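Local coordinates for protein malic enzyme (Entamoeba histolytica, PDB 3NV9) that probably catalyses the oxidative decarboxylation of malate to pyruvate with NAD or NADP as acceptor, at residues S97-L103 / E168-Q172. Sequence-based numbering, arbitrary orientation.
Sequences SDSTRVL and EDISQ. With GOL (glycerol), chain L.
Two loops that follow parallel strands meet here in the N-terminal domain of a malic enzyme. S97 is the last residue of its strand, and its CA lies 5.1 Å from that of E168; R101 and D169 are 4.4 Å apart CA to CA. S99 and D169 both have positive phi (58° and 57°), so each loop turns sharply. The D169 carbonyl is the centre of the contact. D169 O accepts from R101 N at 2.9 Å and, less directly, from T100 N at 3.3 Å. With S97 in the t rotamer, its OG donates to E168 O at 2.8 Å and accepts from S99 N at 3.0 Å, which makes an ST turn. Water 1 joins the loops, 2.7 Å from D98 OD1 and 3.1 Å from S171 OG; D98 OD1 is also hydrogen-bonded to S139 OG. Aliphatic carbons pack on charged groups. V102 CB lies 3.3 Å from D169 OD2. S171 CB sits over one face of the R101 guanidinium, 3.7 Å from R101 NH2. A glycerol, probably from crystallisation, takes weak hydrogen bonds through its O2 from R101 NE (3.3 Å) and Q172 N (3.4 Å). The loops leave the C-terminal ends of neighbouring strands 92-97 and 164-167 in a four-stranded parallel sheet, an arrangement characteristic of alternating alpha/beta domains. Helix 114-128 covers S97 and D169, helix 174-185 packs on I170, and V102 and L103 touch the second subunit.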
loop_
_atom_site.group_PDB
_atom_site.type_symbol
_atom_site.label_atom_id
_atom_site.label_comp_id
_atom_site.label_asym_id
_atom_site.label_seq_id
_atom_site.Cartn_x
_atom_site.Cartn_y
_atom_site.Cartn_z
ATOM N N SER A 97 -1.479 9.869 -7.179
ATOM C CA SER A 97 -2.094 10.546 -8.325
ATOM C C SER A 97 -3.500 10.989 -7.965
ATOM O O SER A 97 -4.134 10.352 -7.133
ATOM C CB SER A 97 -2.190 9.630 -9.503
ATOM O OG SER A 97 -2.665 10.356 -10.639
ATOM N N ASP A 98 -3.967 12.079 -8.569
ATOM C CA ASP A 98 -5.352 12.473 -8.432
ATOM C C ASP A 98 -6.161 12.112 -9.664
ATOM O O ASP A 98 -7.343 12.464 -9.784
ATOM C CB ASP A 98 -5.483 13.962 -7.990
ATOM C CG ASP A 98 -5.075 14.987 -9.070
ATOM O OD1 ASP A 98 -5.265 16.194 -8.756
ATOM O OD2 ASP A 98 -4.625 14.655 -10.193
ATOM N N SER A 99 -5.482 11.368 -10.550
ATOM C CA SER A 99 -5.981 10.802 -11.805
ATOM C C SER A 99 -6.530 11.835 -12.771
ATOM O O SER A 99 -7.473 11.592 -13.491
ATOM C CB SER A 99 -7.001 9.691 -11.563
ATOM O OG SER A 99 -6.503 8.820 -10.614
ATOM N N THR A 100 -5.850 12.949 -12.808
ATOM C CA THR A 100 -6.274 14.126 -13.498
ATOM C C THR A 100 -5.539 14.238 -14.872
ATOM O O THR A 100 -6.069 14.805 -15.795
ATOM C CB THR A 100 -6.018 15.280 -12.484
ATOM O OG1 THR A 100 -7.198 16.022 -12.222
ATOM C CG2 THR A 100 -4.850 16.081 -12.738
ATOM N N ARG A 101 -4.339 13.650 -15.014
ATOM C CA ARG A 101 -3.665 13.572 -16.326
ATOM C C ARG A 101 -3.186 12.127 -16.612
ATOM O O ARG A 101 -1.996 11.817 -16.663
ATOM C CB ARG A 101 -2.508 14.602 -16.379
ATOM C CG ARG A 101 -2.131 15.112 -17.786
ATOM C CD ARG A 101 -3.377 15.625 -18.535
ATOM N NE ARG A 101 -3.676 17.048 -18.275
ATOM C CZ ARG A 101 -4.897 17.613 -18.217
ATOM N NH1 ARG A 101 -6.023 16.901 -18.358
ATOM N NH2 ARG A 101 -4.991 18.929 -18.005
ATOM N N VAL A 102 -4.109 11.203 -16.752
ATOM C CA VAL A 102 -3.617 9.843 -16.885
ATOM C C VAL A 102 -3.496 9.403 -18.314
ATOM O O VAL A 102 -4.508 9.145 -19.004
ATOM C CB VAL A 102 -4.145 8.815 -15.791
ATOM C CG1 VAL A 102 -5.089 9.454 -14.766
ATOM C CG2 VAL A 102 -4.605 7.532 -16.363
ATOM N N LEU A 103 -2.226 9.338 -18.742
ATOM C CA LEU A 103 -1.840 9.314 -20.145
ATOM C C LEU A 103 -2.658 10.325 -20.949
ATOM O O LEU A 103 -2.998 11.358 -20.431
ATOM C CB LEU A 103 -1.975 7.933 -20.725
ATOM C CG LEU A 103 -1.481 6.783 -19.852
ATOM C CD1 LEU A 103 -1.919 5.465 -20.513
ATOM C CD2 LEU A 103 0.058 6.845 -19.702
ATOM N N GLU A 168 2.372 11.056 -9.793
ATOM C CA GLU A 168 2.107 10.765 -11.191
ATOM C C GLU A 168 0.829 11.491 -11.678
ATOM O O GLU A 168 -0.144 11.589 -10.913
ATOM C CB GLU A 168 1.845 9.250 -11.342
ATOM C CG GLU A 168 3.010 8.304 -11.014
ATOM C CD GLU A 168 4.024 8.218 -12.138
ATOM O OE1 GLU A 168 5.009 7.482 -11.935
ATOM O OE2 GLU A 168 3.837 8.870 -13.221
ATOM N N ASP A 169 0.825 11.887 -12.960
ATOM C CA ASP A 169 -0.411 12.091 -13.729
ATOM C C ASP A 169 -1.352 13.115 -13.030
ATOM O O ASP A 169 -2.554 12.881 -12.817
ATOM C CB ASP A 169 -1.097 10.738 -13.969
ATOM C CG ASP A 169 -0.322 9.823 -14.928
ATOM O OD1 ASP A 169 0.815 10.148 -15.303
ATOM O OD2 ASP A 169 -0.844 8.743 -15.317
ATOM N N ILE A 170 -0.740 14.225 -12.640
ATOM C CA ILE A 170 -1.390 15.383 -12.065
ATOM C C ILE A 170 -1.263 16.511 -13.105
ATOM O O ILE A 170 -0.169 16.797 -13.633
ATOM C CB ILE A 170 -0.719 15.789 -10.726
ATOM C CG1 ILE A 170 -0.656 14.567 -9.801
ATOM C CG2 ILE A 170 -1.407 16.995 -10.095
ATOM C CD1 ILE A 170 -0.201 14.833 -8.362
ATOM N N SER A 171 -2.398 17.132 -13.400
ATOM C CA SER A 171 -2.476 18.220 -14.375
ATOM C C SER A 171 -1.617 19.432 -13.996
ATOM O O SER A 171 -1.391 19.699 -12.815
ATOM C CB SER A 171 -3.923 18.668 -14.462
ATOM O OG SER A 171 -4.273 19.281 -13.227
ATOM N N GLN A 172 -1.105 20.126 -15.001
ATOM C CA GLN A 172 -0.380 21.372 -14.777
ATOM C C GLN A 172 -1.416 22.495 -14.812
ATOM O O GLN A 172 -2.373 22.409 -15.584
ATOM C CB GLN A 172 0.667 21.611 -15.866
ATOM C CG GLN A 172 0.055 21.923 -17.237
ATOM C CD GLN A 172 0.960 22.733 -18.144
ATOM O OE1 GLN A 172 1.873 23.423 -17.692
ATOM N NE2 GLN A 172 0.700 22.654 -19.433
HETATM C C1 GOL L . 1.452 18.180 -17.108
HETATM O O1 GOL L . 0.785 17.348 -16.179
HETATM C C2 GOL L . 0.614 18.858 -18.159
HETATM O O2 GOL L . -0.769 18.688 -18.018
HETATM C C3 GOL L . 0.839 18.222 -19.455
HETATM O O3 GOL L . -0.002 19.045 -20.200
HETATM O O HOH W 1 -4.690 18.294 -10.316
#